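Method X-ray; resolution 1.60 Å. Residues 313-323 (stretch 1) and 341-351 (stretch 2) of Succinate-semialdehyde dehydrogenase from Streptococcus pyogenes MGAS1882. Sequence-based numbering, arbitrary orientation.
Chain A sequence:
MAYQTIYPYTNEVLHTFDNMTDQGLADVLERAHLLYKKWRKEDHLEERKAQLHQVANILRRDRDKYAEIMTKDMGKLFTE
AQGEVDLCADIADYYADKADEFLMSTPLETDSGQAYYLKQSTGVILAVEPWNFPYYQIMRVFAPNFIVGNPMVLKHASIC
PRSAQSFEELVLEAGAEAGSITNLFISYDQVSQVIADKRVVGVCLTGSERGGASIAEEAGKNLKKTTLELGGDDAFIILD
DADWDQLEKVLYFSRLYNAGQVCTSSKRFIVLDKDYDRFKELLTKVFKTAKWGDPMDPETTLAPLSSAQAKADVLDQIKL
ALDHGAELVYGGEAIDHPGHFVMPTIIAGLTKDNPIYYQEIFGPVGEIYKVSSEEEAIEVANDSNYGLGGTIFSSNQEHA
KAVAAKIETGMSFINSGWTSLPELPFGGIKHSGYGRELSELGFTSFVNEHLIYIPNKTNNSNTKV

Stretch 1, residues 313-323: DVLDQIKLALD
Stretch 2 341-351: FVMPTIIAGLT

The residue most covered in this contact, Val342, lies outside the strand, in the loop before it. The helix packs against a short strand and the loop residues before and after it, and the listed contacts are all between side chains. No hydrogen bond or salt bridge joins the two stretches. The two run in roughly the same direction. The axes of helix 313-323 and strand 345-348 cross at 29°, N to C, with a closest approach of 9.8 Å. The contact buries 319 Å², both sides summed.

Stretch 1 is helical throughout, and the helix begins earlier in the chain. Phi lies between -57° and -70°. Psi stays between -36° and -48°, apart from -23° at Asp323. Backbone bonds from i+4 to i run from Gln317 N to Asp313 O (3.0 Å) through to Asp323 N to Lys319 O (2.8 Å). Stretch 2 is extended over most of its length. Val342 has phi/psi -127/128, Pro344 -54/130, Thr345 -135/140, Ile346 -122/130 and Ile347 -121/156. Ala348 is at -146/-173. Gly349 then turns to 62/32, a positive phi that by itself favours glycine. Leu350 returns to -76/127.

The register is set at both ends. Leu315 CA lies 7.6 Å from Val342 CA, and Ala321 CA lies 7.5 Å from Leu350 CA.

On the helix, Val314, Ile318 and Ala321 point toward stretch 2. Their spacing of four and three residues places them on one face. In stretch 2, Val342, Thr345 and Ile347 point toward the helix. Ile346 and Ala348 are out of its reach, as expected from the alternation of a strand.

Val342 receives the start of the helix. Its CG1 is 4.1 Å from Val314 CG1 and 4.3 Å from Leu315 CD2. Both valines have chi1 t. Leu315 is m,t; its CA-to-CB bond points sideways, but its end comes nearer.

Ile318 is m,t, and its CD1 reaches to 4.1 Å from Thr345 OG1. This is a packing contact. Thr345 has chi1 m, and its OG1 donates to Met343 O at 2.8 Å, within its own stretch. The polar atom is thus satisfied beside an apolar neighbour.

Ala321 makes the closest contact, with its CB 3.9 Å from Ile347 CD1. Ile347 is p,t. The short alanine side chain lies against the tip of the isoleucine. Ala321 CB also lies 4.4 Å from Leu350 CD2. Leu350 is m,t and starts sideways, but its end comes nearer. Leu322, also m,t, does the same from the helix, bringing its CD2 to 4.4 Å from Ile347 CG2. Ile347 therefore touches two successive helix residues, as Val342 does near the other end.

The polar helix side chains take no part in the contact. Asp313, Asp316, Gln317, Lys319 and Asp323 are out of reach. Lys319, t,t,t,m, forms a salt bridge one turn along the helix, with its NZ 2.7 Å from Asp323 OD2. Asp323 has chi1 m.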

# COMPACT_ATOMS: atom_id res chain seq x y z
N ASP A 313 26.08 16.38 -10.79
CA ASP A 313 25.58 15.03 -11.06
C ASP A 313 25.16 14.84 -12.52
O ASP A 313 25.47 13.82 -13.14
CB ASP A 313 24.42 14.69 -10.13
CG ASP A 313 24.85 14.55 -8.68
OD1 ASP A 313 26.07 14.46 -8.41
OD2 ASP A 313 23.96 14.52 -7.81
N VAL A 314 24.45 15.83 -13.07
CA VAL A 314 24.03 15.76 -14.47
C VAL A 314 25.24 15.79 -15.42
O VAL A 314 25.30 15.01 -16.36
CB VAL A 314 23.03 16.87 -14.84
CG1 VAL A 314 22.84 16.94 -16.35
CG2 VAL A 314 21.68 16.61 -14.17
N LEU A 315 26.20 16.66 -15.14
CA LEU A 315 27.40 16.73 -15.98
C LEU A 315 28.18 15.42 -15.92
O LEU A 315 28.67 14.94 -16.94
CB LEU A 315 28.29 17.90 -15.57
CG LEU A 315 27.72 19.30 -15.85
CD1 LEU A 315 28.65 20.37 -15.29
CD2 LEU A 315 27.48 19.52 -17.33
N ASP A 316 28.27 14.84 -14.73
CA ASP A 316 28.94 13.55 -14.57
C ASP A 316 28.23 12.43 -15.34
O ASP A 316 28.88 11.54 -15.87
CB ASP A 316 29.07 13.16 -13.09
CG ASP A 316 30.07 14.01 -12.34
OD1 ASP A 316 30.85 14.73 -13.00
OD2 ASP A 316 30.08 13.94 -11.10
N GLN A 317 26.90 12.48 -15.40
CA GLN A 317 26.17 11.46 -16.14
C GLN A 317 26.39 11.56 -17.64
O GLN A 317 26.50 10.53 -18.33
CB GLN A 317 24.67 11.52 -15.84
CG GLN A 317 24.31 10.94 -14.49
CD GLN A 317 22.82 11.05 -14.22
OE1 GLN A 317 22.25 12.14 -14.27
NE2 GLN A 317 22.18 9.91 -13.96
N ILE A 318 26.44 12.78 -18.15
CA ILE A 318 26.75 13.00 -19.56
C ILE A 318 28.14 12.46 -19.86
O ILE A 318 28.34 11.74 -20.83
CB ILE A 318 26.70 14.50 -19.93
CG1 ILE A 318 25.27 15.02 -19.83
CG2 ILE A 318 27.24 14.72 -21.34
CD1 ILE A 318 25.16 16.54 -19.82
N LYS A 319 29.09 12.80 -19.00
CA LYS A 319 30.46 12.33 -19.16
C LYS A 319 30.55 10.81 -19.10
O LYS A 319 31.25 10.19 -19.92
CB LYS A 319 31.38 12.95 -18.10
CG LYS A 319 32.82 12.44 -18.19
CD LYS A 319 33.79 13.37 -17.47
CE LYS A 319 35.22 13.05 -17.87
NZ LYS A 319 35.54 11.61 -17.65
N LEU A 320 29.85 10.21 -18.15
CA LEU A 320 29.78 8.76 -18.02
C LEU A 320 29.25 8.14 -19.31
O LEU A 320 29.77 7.12 -19.77
CB LEU A 320 28.89 8.36 -16.84
CG LEU A 320 28.84 6.86 -16.52
CD1 LEU A 320 30.22 6.38 -16.07
CD2 LEU A 320 27.79 6.55 -15.47
N ALA A 321 28.22 8.75 -19.88
CA ALA A 321 27.64 8.25 -21.13
C ALA A 321 28.68 8.23 -22.25
O ALA A 321 28.80 7.24 -22.97
CB ALA A 321 26.45 9.11 -21.55
N LEU A 322 29.41 9.33 -22.40
CA LEU A 322 30.40 9.44 -23.46
C LEU A 322 31.61 8.54 -23.21
O LEU A 322 32.17 7.97 -24.16
CB LEU A 322 30.84 10.90 -23.62
CG LEU A 322 29.70 11.87 -23.88
CD1 LEU A 322 30.20 13.31 -23.96
CD2 LEU A 322 28.93 11.50 -25.15
N ASP A 323 32.02 8.43 -21.95
CA ASP A 323 33.15 7.57 -21.59
C ASP A 323 32.85 6.11 -21.88
O ASP A 323 33.76 5.30 -22.05
CB ASP A 323 33.52 7.75 -20.11
CG ASP A 323 34.23 9.07 -19.84
OD1 ASP A 323 34.50 9.83 -20.80
OD2 ASP A 323 34.54 9.34 -18.66
N PHE A 341 23.69 26.31 -14.21
CA PHE A 341 23.21 26.04 -15.57
C PHE A 341 23.85 24.84 -16.27
O PHE A 341 25.07 24.64 -16.20
CB PHE A 341 23.38 27.28 -16.45
CG PHE A 341 22.41 28.38 -16.14
CD1 PHE A 341 21.11 28.34 -16.63
CD2 PHE A 341 22.79 29.46 -15.36
CE1 PHE A 341 20.21 29.35 -16.35
CE2 PHE A 341 21.89 30.49 -15.07
CZ PHE A 341 20.60 30.43 -15.57
N VAL A 342 23.02 24.06 -16.95
CA VAL A 342 23.46 22.99 -17.84
C VAL A 342 22.78 23.23 -19.18
O VAL A 342 21.57 23.42 -19.24
CB VAL A 342 23.08 21.59 -17.28
CG1 VAL A 342 23.40 20.48 -18.29
CG2 VAL A 342 23.78 21.34 -15.95
N MET A 343 23.55 23.26 -20.27
CA MET A 343 22.91 23.50 -21.57
C MET A 343 22.20 22.25 -22.06
O MET A 343 22.60 21.14 -21.72
CB MET A 343 23.92 24.01 -22.61
CG MET A 343 24.63 22.93 -23.40
SD MET A 343 25.61 23.66 -24.75
CE MET A 343 24.36 23.89 -26.01
N PRO A 344 21.13 22.43 -22.84
CA PRO A 344 20.44 21.29 -23.45
C PRO A 344 21.44 20.45 -24.23
O PRO A 344 22.22 20.99 -25.02
CB PRO A 344 19.43 21.95 -24.38
CG PRO A 344 19.17 23.29 -23.75
CD PRO A 344 20.51 23.71 -23.22
N THR A 345 21.43 19.15 -23.99
CA THR A 345 22.45 18.26 -24.53
C THR A 345 21.72 17.04 -25.06
O THR A 345 20.75 16.59 -24.45
CB THR A 345 23.43 17.86 -23.42
OG1 THR A 345 24.06 19.03 -22.89
CG2 THR A 345 24.50 16.90 -23.94
N ILE A 346 22.14 16.52 -26.21
CA ILE A 346 21.52 15.33 -26.78
C ILE A 346 22.57 14.25 -26.94
O ILE A 346 23.64 14.50 -27.49
CB ILE A 346 20.87 15.61 -28.15
CG1 ILE A 346 19.83 16.73 -28.02
CG2 ILE A 346 20.22 14.34 -28.71
CD1 ILE A 346 19.28 17.23 -29.34
N ILE A 347 22.27 13.06 -26.45
CA ILE A 347 23.13 11.90 -26.67
C ILE A 347 22.38 10.79 -27.39
O ILE A 347 21.16 10.71 -27.35
CB ILE A 347 23.69 11.35 -25.36
CG1 ILE A 347 22.55 10.93 -24.42
CG2 ILE A 347 24.62 12.37 -24.71
CD1 ILE A 347 23.02 10.25 -23.13
N ALA A 348 23.14 9.92 -28.06
CA ALA A 348 22.57 8.77 -28.74
C ALA A 348 23.58 7.63 -28.66
O ALA A 348 24.60 7.75 -27.97
CB ALA A 348 22.23 9.11 -30.19
N GLY A 349 23.30 6.53 -29.34
CA GLY A 349 24.21 5.39 -29.33
C GLY A 349 24.46 4.75 -27.98
O GLY A 349 25.55 4.24 -27.73
N LEU A 350 23.46 4.77 -27.10
CA LEU A 350 23.58 4.05 -25.84
C LEU A 350 23.39 2.55 -26.07
O LEU A 350 22.40 2.13 -26.67
CB LEU A 350 22.54 4.55 -24.83
CG LEU A 350 22.72 5.98 -24.30
CD1 LEU A 350 21.42 6.50 -23.69
CD2 LEU A 350 23.84 6.06 -23.28
N THR A 351 24.35 1.76 -25.61
CA THR A 351 24.22 0.31 -25.63
C THR A 351 23.96 -0.19 -24.21
O THR A 351 24.12 0.55 -23.24
CB THR A 351 25.49 -0.37 -26.20
OG1 THR A 351 26.62 -0.06 -25.37
CG2 THR A 351 25.77 0.14 -27.60